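Local atomic coordinates of MPN domain-containing protein (Archaeoglobus fulgidus, PDB entry 1OI0), a protein that probably acts as a zinc-dependent metallopeptidase of the JAB1/MPN family, a family whose members include deubiquitinating enzymes of the proteasome. Residues S71-C77 with I96-Y101; E25-L29 with L40-F45; L84-T88 with Y109-G113; G32-M37 with I61-F66. All blocks are in the same frame, centred on the assembly; numbering follows the deposited sequence.

Along the chain the four contacts form two crossing pairs, and none nests inside another. From the N terminus, contact 2 opens at 25-29 and contact 4 at 32-37. Contact 2 closes at 40-45, completing the hairpin of strands 27-32 and 36-42, and contact 4 closes at 61-66, bringing the turn of that hairpin to the start of strand 64-72. At the far end of this strand contact 1 opens with 71-77. Contact 3 opens at 84-88 on helix 81-89 before contact 1 closes at 96-101, and it closes last, at 109-113. One mixed sheet runs through all four, and contacts 1 and 2 both reach the bound ligand near zinc.

Contact 1: S71-C77 with I96-Y101; sequences SHPSPSC and IVCYPY. With ZN (zinc ion), chain E; 144 (tris-hydroxymethyl-methyl-ammonium), chain F.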
loop_
_atom_site.group_PDB
_atom_site.type_symbol
_atom_site.label_atom_id
_atom_site.label_comp_id
_atom_site.label_asym_id
_atom_site.label_seq_id
_atom_site.Cartn_x
_atom_site.Cartn_y
_atom_site.Cartn_z
ATOM N N SER A 71 3.593 -4.217 -4.469
ATOM C CA SER A 71 5.029 -4.014 -4.574
ATOM C C SER A 71 5.570 -4.067 -5.999
ATOM O O SER A 71 4.956 -4.647 -6.898
ATOM C CB SER A 71 5.767 -5.051 -3.719
ATOM O OG SER A 71 5.589 -6.361 -4.228
ATOM N N HIS A 72 6.727 -3.436 -6.181
ATOM C CA HIS A 72 7.436 -3.404 -7.454
ATOM C C HIS A 72 8.787 -4.069 -7.224
ATOM O O HIS A 72 9.525 -3.688 -6.316
ATOM C CB HIS A 72 7.677 -1.965 -7.910
ATOM C CG HIS A 72 6.465 -1.288 -8.464
ATOM N ND1 HIS A 72 6.464 0.043 -8.821
ATOM C CD2 HIS A 72 5.225 -1.754 -8.742
ATOM C CE1 HIS A 72 5.275 0.368 -9.295
ATOM N NE2 HIS A 72 4.506 -0.704 -9.257
ATOM N N PRO A 73 9.128 -5.074 -8.041
ATOM C CA PRO A 73 10.404 -5.780 -7.907
ATOM C C PRO A 73 11.577 -4.947 -8.413
ATOM O O PRO A 73 12.739 -5.290 -8.196
ATOM C CB PRO A 73 10.178 -7.051 -8.717
ATOM C CG PRO A 73 9.263 -6.589 -9.796
ATOM C CD PRO A 73 8.272 -5.728 -9.046
ATOM N N SER A 74 11.261 -3.855 -9.100
ATOM C CA SER A 74 12.291 -2.953 -9.594
ATOM C C SER A 74 12.403 -1.847 -8.547
ATOM O O SER A 74 11.516 -1.685 -7.706
ATOM C CB SER A 74 11.898 -2.363 -10.952
ATOM O OG SER A 74 10.832 -1.441 -10.823
ATOM N N PRO A 75 13.490 -1.068 -8.580
ATOM C CA PRO A 75 13.662 0.008 -7.600
ATOM C C PRO A 75 12.823 1.275 -7.794
ATOM O O PRO A 75 13.228 2.357 -7.372
ATOM C CB PRO A 75 15.163 0.286 -7.666
ATOM C CG PRO A 75 15.476 0.017 -9.104
ATOM C CD PRO A 75 14.715 -1.259 -9.377
ATOM N N SER A 76 11.654 1.149 -8.415
ATOM C CA SER A 76 10.796 2.311 -8.640
ATOM C C SER A 76 9.488 2.221 -7.866
ATOM O O SER A 76 8.752 1.242 -7.984
ATOM C CB SER A 76 10.486 2.465 -10.131
ATOM O OG SER A 76 9.605 3.556 -10.355
ATOM N N CYS A 77 9.202 3.244 -7.065
ATOM C CA CYS A 77 7.969 3.270 -6.290
ATOM C C CYS A 77 6.969 4.212 -6.954
ATOM O O CYS A 77 5.975 4.607 -6.349
ATOM C CB CYS A 77 8.255 3.728 -4.858
ATOM S SG CYS A 77 8.551 2.429 -3.606
ATOM N N ILE A 96 2.592 1.989 -2.790
ATOM C CA ILE A 96 3.474 1.195 -3.637
ATOM C C ILE A 96 4.777 1.068 -2.865
ATOM O O ILE A 96 5.321 2.068 -2.387
ATOM C CB ILE A 96 3.802 1.874 -4.989
ATOM C CG1 ILE A 96 2.544 1.986 -5.850
ATOM C CG2 ILE A 96 4.871 1.056 -5.731
ATOM C CD1 ILE A 96 2.800 2.596 -7.211
ATOM N N VAL A 97 5.259 -0.160 -2.706
ATOM C CA VAL A 97 6.529 -0.386 -2.033
ATOM C C VAL A 97 7.413 -0.927 -3.144
ATOM O O VAL A 97 6.916 -1.532 -4.092
ATOM C CB VAL A 97 6.413 -1.403 -0.862
ATOM C CG1 VAL A 97 5.423 -0.888 0.168
ATOM C CG2 VAL A 97 5.989 -2.757 -1.371
ATOM N N CYS A 98 8.717 -0.712 -3.039
ATOM C CA CYS A 98 9.614 -1.144 -4.099
ATOM C C CYS A 98 10.930 -1.690 -3.572
ATOM O O CYS A 98 11.315 -1.434 -2.432
ATOM C CB CYS A 98 9.880 0.051 -5.024
ATOM S SG CYS A 98 10.332 1.552 -4.081
ATOM N N TYR A 99 11.611 -2.451 -4.419
ATOM C CA TYR A 99 12.906 -3.024 -4.079
ATOM C C TYR A 99 13.819 -1.865 -3.666
ATOM O O TYR A 99 13.763 -0.791 -4.259
ATOM C CB TYR A 99 13.482 -3.719 -5.312
ATOM C CG TYR A 99 14.778 -4.440 -5.056
ATOM C CD1 TYR A 99 14.788 -5.695 -4.452
ATOM C CD2 TYR A 99 15.999 -3.848 -5.380
ATOM C CE1 TYR A 99 15.977 -6.346 -4.174
ATOM C CE2 TYR A 99 17.202 -4.490 -5.102
ATOM C CZ TYR A 99 17.181 -5.738 -4.498
ATOM O OH TYR A 99 18.360 -6.373 -4.194
ATOM N N PRO A 100 14.704 -2.072 -2.674
ATOM C CA PRO A 100 15.000 -3.251 -1.850
ATOM C C PRO A 100 14.057 -3.478 -0.670
ATOM O O PRO A 100 14.346 -4.284 0.217
ATOM C CB PRO A 100 16.423 -2.977 -1.387
ATOM C CG PRO A 100 16.382 -1.511 -1.148
ATOM C CD PRO A 100 15.667 -0.993 -2.386
ATOM N N TYR A 101 12.946 -2.750 -0.652
ATOM C CA TYR A 101 11.948 -2.884 0.402
ATOM C C TYR A 101 12.462 -2.475 1.778
ATOM O O TYR A 101 12.112 -3.099 2.780
ATOM C CB TYR A 101 11.437 -4.326 0.471
ATOM C CG TYR A 101 11.122 -4.939 -0.874
ATOM C CD1 TYR A 101 10.096 -4.437 -1.674
ATOM C CD2 TYR A 101 11.856 -6.025 -1.345
ATOM C CE1 TYR A 101 9.807 -5.009 -2.916
ATOM C CE2 TYR A 101 11.579 -6.602 -2.577
ATOM C CZ TYR A 101 10.557 -6.092 -3.356
ATOM O OH TYR A 101 10.281 -6.678 -4.571
HETATM ZN ZN ZN E . 2.613 -0.899 -10.042
HETATM C C1 144 F . 3.615 -0.655 -12.452
HETATM N N 144 F . 3.660 -2.041 -12.901
HETATM C C2 144 F . 2.606 -2.816 -12.171
HETATM O O2 144 F . 2.318 -3.006 -10.864
HETATM C C3 144 F . 5.085 -2.509 -12.653
HETATM O O3 144 F . 5.325 -3.875 -13.039
HETATM C C4 144 F . 3.296 -1.993 -14.335
HETATM O O4 144 F . 2.045 -1.268 -15.009
HETATM O O HOH W 1 7.742 -6.943 -5.788
HETATM O O HOH W 2 14.279 1.759 -4.455
#
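Ser71 and His72 pair in parallel with Val97 and Cys98: His72 N donates to Val97 O (2.8 Å) in the carbonyl plane, and Tyr99 N reaches back to His72 O nearly along the C=O axis. The His72 ring is fixed on several sides. Ile96 CG2, the branch anti to the backbone N, lies over one face, 3.7 Å from the ring centroid, and a carbon of the bound tris-type ligand lies over the other. In the ring plane, ND1 donates to Ser76 O at 2.7 Å, which holds the ring's rotation while His72 NE2 binds zinc at 2.1 Å; His70, Asp83 and the ligand's O2 also bind the ion. A disulfide joins Cys77 SG, in the loop after the metal ligand, to Cys98 SG at the end of the neighbouring strand. On the sheet face opposite His72 and Cys98, Val97 CG2 presses on Ser71 CB at a tight 3.3 Å. Tyr101 has Tyr99 CA over the centre of one ring face, and its OH shares a water with Ser71 OG, which also bonds Phe26 N. With a leucine in place of Tyr101, that water would probably lose one of its anchors and a gap would open beside Pro73 CA. The strands belong to a beta-alpha-beta unit: its helix 81-89 touches Ile96 through Asp83 and Phe87, while helix 8-21 packs on Ser71, Val97 and Tyr101.

Contact 2: E25-L29 with L40-F45; sequences EFIAL and LIFLPF. With 144 (tris-hydroxymethyl-methyl-ammonium), chain F.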
loop_
_atom_site.group_PDB
_atom_site.type_symbol
_atom_site.label_atom_id
_atom_site.label_comp_id
_atom_site.label_asym_id
_atom_site.label_seq_id
_atom_site.Cartn_x
_atom_site.Cartn_y
_atom_site.Cartn_z
ATOM N N GLU A 25 4.767 -9.462 -7.630
ATOM C CA GLU A 25 4.188 -8.274 -7.033
ATOM C C GLU A 25 3.152 -8.634 -5.986
ATOM O O GLU A 25 2.087 -9.168 -6.296
ATOM C CB GLU A 25 3.567 -7.381 -8.109
ATOM C CG GLU A 25 4.607 -6.752 -9.012
ATOM C CD GLU A 25 4.032 -5.715 -9.952
ATOM O OE1 GLU A 25 2.896 -5.250 -9.721
ATOM O OE2 GLU A 25 4.727 -5.352 -10.918
ATOM N N PHE A 26 3.498 -8.368 -4.734
ATOM C CA PHE A 26 2.597 -8.606 -3.623
ATOM C C PHE A 26 1.491 -7.571 -3.775
ATOM O O PHE A 26 1.728 -6.466 -4.266
ATOM C CB PHE A 26 3.344 -8.369 -2.303
ATOM C CG PHE A 26 2.446 -8.088 -1.124
ATOM C CD1 PHE A 26 1.792 -9.123 -0.465
ATOM C CD2 PHE A 26 2.263 -6.783 -0.673
ATOM C CE1 PHE A 26 0.967 -8.865 0.629
ATOM C CE2 PHE A 26 1.439 -6.512 0.421
ATOM C CZ PHE A 26 0.792 -7.554 1.072
ATOM N N ILE A 27 0.277 -7.939 -3.397
ATOM C CA ILE A 27 -0.822 -6.988 -3.448
ATOM C C ILE A 27 -1.831 -7.368 -2.380
ATOM O O ILE A 27 -2.039 -8.546 -2.091
ATOM C CB ILE A 27 -1.511 -6.950 -4.841
ATOM C CG1 ILE A 27 -2.527 -5.798 -4.886
ATOM C CG2 ILE A 27 -2.189 -8.275 -5.127
ATOM C CD1 ILE A 27 -3.059 -5.482 -6.288
ATOM N N ALA A 28 -2.439 -6.353 -1.779
ATOM C CA ALA A 28 -3.436 -6.556 -0.743
ATOM C C ALA A 28 -4.262 -5.287 -0.606
ATOM O O ALA A 28 -3.924 -4.251 -1.174
ATOM C CB ALA A 28 -2.760 -6.879 0.583
ATOM N N LEU A 29 -5.357 -5.382 0.139
ATOM C CA LEU A 29 -6.205 -4.226 0.373
ATOM C C LEU A 29 -5.851 -3.675 1.745
ATOM O O LEU A 29 -5.666 -4.431 2.696
ATOM C CB LEU A 29 -7.681 -4.619 0.348
ATOM C CG LEU A 29 -8.182 -5.292 -0.929
ATOM C CD1 LEU A 29 -9.672 -5.598 -0.787
ATOM C CD2 LEU A 29 -7.923 -4.392 -2.124
ATOM N N LEU A 40 -4.674 -5.829 6.898
ATOM C CA LEU A 40 -4.564 -6.145 5.483
ATOM C C LEU A 40 -5.541 -7.228 5.069
ATOM O O LEU A 40 -5.757 -8.198 5.796
ATOM C CB LEU A 40 -3.151 -6.626 5.136
ATOM C CG LEU A 40 -1.985 -5.638 5.178
ATOM C CD1 LEU A 40 -0.702 -6.367 4.800
ATOM C CD2 LEU A 40 -2.243 -4.486 4.224
ATOM N N ILE A 41 -6.138 -7.041 3.898
ATOM C CA ILE A 41 -7.041 -8.028 3.329
ATOM C C ILE A 41 -6.149 -8.656 2.267
ATOM O O ILE A 41 -5.905 -8.059 1.220
ATOM C CB ILE A 41 -8.263 -7.373 2.650
ATOM C CG1 ILE A 41 -9.106 -6.634 3.693
ATOM C CG2 ILE A 41 -9.097 -8.439 1.947
ATOM C CD1 ILE A 41 -10.296 -5.900 3.114
ATOM N N PHE A 42 -5.631 -9.844 2.549
ATOM C CA PHE A 42 -4.741 -10.500 1.602
ATOM C C PHE A 42 -5.423 -10.962 0.323
ATOM O O PHE A 42 -6.574 -11.395 0.333
ATOM C CB PHE A 42 -4.025 -11.663 2.284
ATOM C CG PHE A 42 -3.146 -11.229 3.423
ATOM C CD1 PHE A 42 -3.686 -10.967 4.678
ATOM C CD2 PHE A 42 -1.784 -11.039 3.226
ATOM C CE1 PHE A 42 -2.882 -10.519 5.721
ATOM C CE2 PHE A 42 -0.969 -10.589 4.261
ATOM C CZ PHE A 42 -1.519 -10.328 5.511
ATOM N N LEU A 43 -4.692 -10.849 -0.781
ATOM C CA LEU A 43 -5.192 -11.237 -2.094
ATOM C C LEU A 43 -4.283 -12.295 -2.723
ATOM O O LEU A 43 -3.067 -12.272 -2.542
ATOM C CB LEU A 43 -5.271 -10.008 -3.000
ATOM C CG LEU A 43 -6.213 -8.905 -2.516
ATOM C CD1 LEU A 43 -6.104 -7.696 -3.434
ATOM C CD2 LEU A 43 -7.646 -9.439 -2.482
ATOM N N PRO A 44 -4.870 -13.233 -3.483
ATOM C CA PRO A 44 -4.139 -14.318 -4.149
ATOM C C PRO A 44 -3.284 -13.902 -5.348
ATOM O O PRO A 44 -3.619 -14.215 -6.492
ATOM C CB PRO A 44 -5.259 -15.272 -4.547
ATOM C CG PRO A 44 -6.376 -14.325 -4.884
ATOM C CD PRO A 44 -6.320 -13.345 -3.733
ATOM N N PHE A 45 -2.171 -13.220 -5.084
ATOM C CA PHE A 45 -1.285 -12.768 -6.154
ATOM C C PHE A 45 -0.361 -13.880 -6.637
ATOM O O PHE A 45 0.146 -13.829 -7.757
ATOM C CB PHE A 45 -0.458 -11.569 -5.685
ATOM C CG PHE A 45 0.502 -11.888 -4.578
ATOM C CD1 PHE A 45 1.771 -12.384 -4.860
ATOM C CD2 PHE A 45 0.127 -11.722 -3.248
ATOM C CE1 PHE A 45 2.651 -12.710 -3.834
ATOM C CE2 PHE A 45 1.000 -12.047 -2.216
ATOM C CZ PHE A 45 2.263 -12.541 -2.509
HETATM C C1 144 F . 3.615 -0.655 -12.452
HETATM N N 144 F . 3.660 -2.041 -12.901
HETATM C C2 144 F . 2.606 -2.816 -12.171
HETATM O O2 144 F . 2.318 -3.006 -10.864
HETATM C C3 144 F . 5.085 -2.509 -12.653
HETATM O O3 144 F . 5.325 -3.875 -13.039
HETATM C C4 144 F . 3.296 -1.993 -14.335
HETATM O O4 144 F . 2.045 -1.268 -15.009
HETATM O O HOH W 3 -1.834 -10.710 -0.292
#
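Phe26 CA stands almost exactly over the middle of the Phe45 ring, 3.8 Å from the centroid and 3° off the ring normal, and a water lies at that ring's edge, in its plane. The two phenyl groups themselves meet obliquely, their planes at 80°. Around the edge of the Phe26 ring come Phe45 CE2, Phe42 CD2 and Leu40 CD1, the first of them 3.5 Å from Phe26 CD1. Phe42 in turn carries Leu40 CB over one face. Phe45 folds back over the first segment because its CG lies between the backbone N and the carbonyl carbon (chi1 65°); on the way its CB slides past Ile27 CG2. The framework is a beta hairpin of strands 27-32 and 36-42, in which Leu29 and Ile41 form a hydrogen-bonded antiparallel pair: Leu29 N to Ile41 O and Ile41 N to Leu29 O are both 2.9 Å and nearly straight. Their side chains share a sheet face, CB against CB. Farther along, direct pairing gives way to the water, which donates to Ile27 O and accepts from Leu43 N, while Pro44 centres an inverse gamma turn. At the other end of 25-29, Glu25 extends into the ligand pocket: its OE2 accepts a bond from the ligand's O3 (2.7 Å), and its OE1 lies 2.6 Å from O2, the ligand oxygen bound to zinc.

Contact 3: L84-T88 with Y109-G113; sequences LSLFT and YNRKG
Asn110, whose backbone O lies 3.9 Å from Phe87 CD2, turns its side-chain OD1 toward two backbone donors: Lys112 N reaches Asn110 OD1 at 2.8 Å, tilted from the carbonyl plane, and Glu114 N bonds to the same oxygen. The first of these makes an Asx turn, set on a type I beta turn that Gly113 N closes onto Asn110 O. The turn leads from strand 106-110 towards strand 115-116, its antiparallel neighbour, and helix 81-89 rests against it. Gly113 lies tight against the helix: its CA is 3.7 Å from Leu84 CD1, a CB here would run into that methyl, and at its backbone angles (phi 87°) it would also be jammed against the preceding carbonyl O. Phe87 fills the inner part of the contact, with Gly113 CA at the edge of its ring and CE2 reaching Tyr109 CB at 3.9 Å; the opposite end of Tyr109 is fixed by a bond from its OH to Cys77 O. The Phe87 ring stacks on His94. With a serine in place of Phe87, His94 would probably be left without its stacking mate and a gap opened between the helix and Tyr109. On the outer side Arg111, with CG anti to the backbone N (chi1 -177°) and the chain extended to NE, lays one guanidinium face over Thr88. Thr88 O is 2.8 Å from Arg111 NH2, but it sits above the flat group and the angles are too poor for a hydrogen bond; any attraction there is probably electrostatic. Thr88 CG2 approaches Arg111 O at 3.2 Å.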
loop_
_atom_site.group_PDB
_atom_site.type_symbol
_atom_site.label_atom_id
_atom_site.label_comp_id
_atom_site.label_asym_id
_atom_site.label_seq_id
_atom_site.Cartn_x
_atom_site.Cartn_y
_atom_site.Cartn_z
ATOM N N LEU A 84 -2.510 3.615 -12.164
ATOM C CA LEU A 84 -3.521 4.656 -12.071
ATOM C C LEU A 84 -4.913 4.080 -12.311
ATOM O O LEU A 84 -5.868 4.477 -11.648
ATOM C CB LEU A 84 -3.224 5.779 -13.068
ATOM C CG LEU A 84 -2.553 7.032 -12.487
ATOM C CD1 LEU A 84 -1.415 6.658 -11.550
ATOM C CD2 LEU A 84 -2.057 7.912 -13.628
ATOM N N SER A 85 -5.032 3.137 -13.242
ATOM C CA SER A 85 -6.333 2.535 -13.521
ATOM C C SER A 85 -6.791 1.673 -12.344
ATOM O O SER A 85 -7.990 1.505 -12.118
ATOM C CB SER A 85 -6.290 1.701 -14.812
ATOM O OG SER A 85 -5.486 0.544 -14.672
ATOM N N LEU A 86 -5.833 1.123 -11.601
ATOM C CA LEU A 86 -6.146 0.310 -10.432
ATOM C C LEU A 86 -6.622 1.234 -9.307
ATOM O O LEU A 86 -7.626 0.967 -8.644
ATOM C CB LEU A 86 -4.901 -0.456 -9.961
ATOM C CG LEU A 86 -5.027 -1.111 -8.578
ATOM C CD1 LEU A 86 -6.043 -2.250 -8.634
ATOM C CD2 LEU A 86 -3.673 -1.633 -8.121
ATOM N N PHE A 87 -5.900 2.333 -9.116
ATOM C CA PHE A 87 -6.218 3.298 -8.069
ATOM C C PHE A 87 -7.630 3.875 -8.185
ATOM O O PHE A 87 -8.302 4.096 -7.179
ATOM C CB PHE A 87 -5.208 4.448 -8.086
ATOM C CG PHE A 87 -3.786 4.025 -7.825
ATOM C CD1 PHE A 87 -3.476 2.707 -7.500
ATOM C CD2 PHE A 87 -2.756 4.957 -7.886
ATOM C CE1 PHE A 87 -2.165 2.324 -7.240
ATOM C CE2 PHE A 87 -1.437 4.583 -7.626
ATOM C CZ PHE A 87 -1.145 3.260 -7.303
ATOM N N THR A 88 -8.079 4.110 -9.413
ATOM C CA THR A 88 -9.400 4.693 -9.647
ATOM C C THR A 88 -10.591 3.762 -9.438
ATOM O O THR A 88 -11.709 4.228 -9.221
ATOM C CB THR A 88 -9.510 5.257 -11.078
ATOM O OG1 THR A 88 -9.421 4.184 -12.023
ATOM C CG2 THR A 88 -8.397 6.248 -11.347
ATOM N N TYR A 109 -0.379 7.153 -2.708
ATOM C CA TYR A 109 -1.049 7.973 -3.711
ATOM C C TYR A 109 -2.556 7.963 -3.487
ATOM O O TYR A 109 -3.087 7.070 -2.829
ATOM C CB TYR A 109 -0.748 7.438 -5.120
ATOM C CG TYR A 109 0.725 7.281 -5.412
ATOM C CD1 TYR A 109 1.411 6.115 -5.060
ATOM C CD2 TYR A 109 1.452 8.324 -5.988
ATOM C CE1 TYR A 109 2.779 5.998 -5.273
ATOM C CE2 TYR A 109 2.818 8.219 -6.199
ATOM C CZ TYR A 109 3.478 7.050 -5.839
ATOM O OH TYR A 109 4.832 6.944 -6.044
ATOM N N ASN A 110 -3.245 8.966 -4.026
ATOM C CA ASN A 110 -4.694 9.030 -3.889
ATOM C C ASN A 110 -5.352 8.295 -5.057
ATOM O O ASN A 110 -4.663 7.705 -5.892
ATOM C CB ASN A 110 -5.180 10.487 -3.835
ATOM C CG ASN A 110 -4.661 11.322 -4.986
ATOM O OD1 ASN A 110 -4.543 10.845 -6.111
ATOM N ND2 ASN A 110 -4.362 12.589 -4.712
ATOM N N ARG A 111 -6.680 8.329 -5.114
ATOM C CA ARG A 111 -7.416 7.641 -6.170
ATOM C C ARG A 111 -7.070 8.157 -7.564
ATOM O O ARG A 111 -7.391 7.517 -8.567
ATOM C CB ARG A 111 -8.925 7.770 -5.918
ATOM C CG ARG A 111 -9.809 7.030 -6.913
ATOM C CD ARG A 111 -11.272 7.112 -6.502
ATOM N NE ARG A 111 -12.168 6.563 -7.518
ATOM C CZ ARG A 111 -12.381 7.117 -8.708
ATOM N NH1 ARG A 111 -11.766 8.243 -9.040
ATOM N NH2 ARG A 111 -13.211 6.546 -9.568
ATOM N N LYS A 112 -6.397 9.304 -7.624
ATOM C CA LYS A 112 -6.024 9.908 -8.900
ATOM C C LYS A 112 -4.546 9.767 -9.265
ATOM O O LYS A 112 -4.103 10.291 -10.289
ATOM C CB LYS A 112 -6.424 11.388 -8.905
ATOM C CG LYS A 112 -7.927 11.609 -8.782
ATOM C CD LYS A 112 -8.285 13.088 -8.759
ATOM C CE LYS A 112 -7.716 13.781 -7.531
ATOM N NZ LYS A 112 -8.075 15.226 -7.496
ATOM N N GLY A 113 -3.783 9.070 -8.430
ATOM C CA GLY A 113 -2.371 8.873 -8.716
ATOM C C GLY A 113 -1.431 9.961 -8.231
ATOM O O GLY A 113 -0.253 9.985 -8.595
#

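Contact 4: G32-M37 with I61-F66; sequences GSKDVM and IGMKVF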
loop_
_atom_site.group_PDB
_atom_site.type_symbol
_atom_site.label_atom_id
_atom_site.label_comp_id
_atom_site.label_asym_id
_atom_site.label_seq_id
_atom_site.Cartn_x
_atom_site.Cartn_y
_atom_site.Cartn_z
ATOM N N GLY A 32 -8.737 -1.283 8.143
ATOM C CA GLY A 32 -8.645 -0.867 9.529
ATOM C C GLY A 32 -9.845 -0.014 9.886
ATOM O O GLY A 32 -10.758 0.145 9.075
ATOM N N SER A 33 -9.854 0.534 11.095
ATOM C CA SER A 33 -10.958 1.379 11.531
ATOM C C SER A 33 -10.493 2.808 11.761
ATOM O O SER A 33 -9.307 3.117 11.634
ATOM C CB SER A 33 -11.578 0.832 12.819
ATOM O OG SER A 33 -12.253 -0.391 12.582
ATOM N N LYS A 34 -11.439 3.678 12.095
ATOM C CA LYS A 34 -11.141 5.078 12.352
ATOM C C LYS A 34 -10.379 5.706 11.185
ATOM O O LYS A 34 -10.878 5.750 10.060
ATOM C CB LYS A 34 -10.328 5.208 13.645
ATOM C CG LYS A 34 -10.178 6.634 14.152
ATOM C CD LYS A 34 -9.348 6.676 15.425
ATOM C CE LYS A 34 -9.211 8.098 15.949
ATOM N NZ LYS A 34 -8.386 8.149 17.188
ATOM N N ASP A 35 -9.168 6.184 11.453
ATOM C CA ASP A 35 -8.359 6.821 10.422
ATOM C C ASP A 35 -6.951 6.245 10.382
ATOM O O ASP A 35 -5.996 6.943 10.042
ATOM C CB ASP A 35 -8.287 8.327 10.681
ATOM C CG ASP A 35 -7.507 8.661 11.937
ATOM O OD1 ASP A 35 -7.736 8.000 12.972
ATOM O OD2 ASP A 35 -6.669 9.586 11.889
ATOM N N VAL A 36 -6.822 4.968 10.725
ATOM C CA VAL A 36 -5.516 4.323 10.726
ATOM C C VAL A 36 -5.503 2.999 9.966
ATOM O O VAL A 36 -6.321 2.113 10.220
ATOM C CB VAL A 36 -5.025 4.055 12.171
ATOM C CG1 VAL A 36 -3.666 3.371 12.143
ATOM C CG2 VAL A 36 -4.939 5.362 12.943
ATOM N N MET A 37 -4.573 2.881 9.024
ATOM C CA MET A 37 -4.417 1.652 8.256
ATOM C C MET A 37 -3.599 0.746 9.167
ATOM O O MET A 37 -2.454 1.061 9.481
ATOM C CB MET A 37 -3.615 1.899 6.971
ATOM C CG MET A 37 -4.131 3.005 6.065
ATOM S SD MET A 37 -2.974 3.362 4.709
ATOM C CE MET A 37 -4.083 4.000 3.480
ATOM N N ILE A 61 -16.483 -4.516 14.173
ATOM C CA ILE A 61 -17.225 -3.456 13.502
ATOM C C ILE A 61 -16.344 -2.231 13.277
ATOM O O ILE A 61 -15.406 -1.980 14.038
ATOM C CB ILE A 61 -18.461 -3.035 14.325
ATOM C CG1 ILE A 61 -18.024 -2.527 15.702
ATOM C CG2 ILE A 61 -19.409 -4.215 14.478
ATOM C CD1 ILE A 61 -19.163 -2.008 16.560
ATOM N N GLY A 62 -16.650 -1.475 12.228
ATOM C CA GLY A 62 -15.880 -0.283 11.921
ATOM C C GLY A 62 -14.897 -0.484 10.784
ATOM O O GLY A 62 -14.393 0.486 10.216
ATOM N N MET A 63 -14.625 -1.741 10.449
ATOM C CA MET A 63 -13.693 -2.075 9.377
ATOM C C MET A 63 -14.025 -1.379 8.062
ATOM O O MET A 63 -15.190 -1.268 7.680
ATOM C CB MET A 63 -13.665 -3.590 9.156
ATOM C CG MET A 63 -12.921 -4.365 10.230
ATOM S SD MET A 63 -11.150 -3.997 10.252
ATOM C CE MET A 63 -11.043 -2.875 11.638
ATOM N N LYS A 64 -12.987 -0.914 7.372
ATOM C CA LYS A 64 -13.150 -0.228 6.096
ATOM C C LYS A 64 -11.963 -0.510 5.178
ATOM O O LYS A 64 -10.872 -0.837 5.644
ATOM C CB LYS A 64 -13.277 1.281 6.328
ATOM C CG LYS A 64 -14.420 1.662 7.257
ATOM C CD LYS A 64 -14.438 3.147 7.576
ATOM C CE LYS A 64 -15.553 3.468 8.565
ATOM N NZ LYS A 64 -15.603 4.912 8.926
ATOM N N VAL A 65 -12.186 -0.392 3.872
ATOM C CA VAL A 65 -11.134 -0.616 2.885
ATOM C C VAL A 65 -10.618 0.738 2.415
ATOM O O VAL A 65 -11.292 1.445 1.668
ATOM C CB VAL A 65 -11.658 -1.403 1.662
ATOM C CG1 VAL A 65 -10.575 -1.494 0.590
ATOM C CG2 VAL A 65 -12.087 -2.793 2.092
ATOM N N PHE A 66 -9.417 1.094 2.856
ATOM C CA PHE A 66 -8.825 2.371 2.493
ATOM C C PHE A 66 -8.263 2.389 1.080
ATOM O O PHE A 66 -8.129 3.448 0.472
ATOM C CB PHE A 66 -7.722 2.737 3.487
ATOM C CG PHE A 66 -8.202 2.851 4.906
ATOM C CD1 PHE A 66 -9.172 3.787 5.252
ATOM C CD2 PHE A 66 -7.690 2.018 5.895
ATOM C CE1 PHE A 66 -9.624 3.892 6.567
ATOM C CE2 PHE A 66 -8.134 2.115 7.211
ATOM C CZ PHE A 66 -9.104 3.055 7.548
#
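Ile61 and Gly62 lead the second segment past Ser33, in the turn of the beta hairpin formed by strands 27-32 and 36-42, and strand 64-72 then starts antiparallel to the hairpin's first strand. The carbonyl carbon of Gly62 lies 3.2 Å from Ser33 OG, and a CB on Gly62 would collide with that hydroxyl; its phi of 102° also suits glycine. Met63 starts away from the turn but bends back at chi2 (-66°) and chi3, laying SD and CE along Gly32. Its CE comes 3.6 Å from Gly32 C; the still shorter approach to Ser33 OG is doubtful as a contact. Lys64 opens the strand pairing: Lys64 N donates to Gly32 O at 3.0 Å, and the return bond from Gly32 N to Lys64 O is weak, so the pair is held by one ordinary bond and one weak one. Across from it, the N of Ser33 is buried with no partner in the model. Phe66 then turns its ring into the bend of the turn, which itself is closed by Val36 N on Ser33 O. Ser33 O and Lys34 O lie near the ring's plane at its edge, while Phe66 CE2 comes 3.6 Å from Gly32 N and 3.5 Å from Val36 O. Gly32 suits this place: a CB there would be tight against Phe66 CE2 and would clash with Val36 O within the turn. Met4 touches both Phe66 and Met37, and Met37, extended beyond CG, runs obliquely past Phe66, with CG 3.7 Å from Phe66 CD2 and its CE methyl 3.9 Å from Phe66 CB.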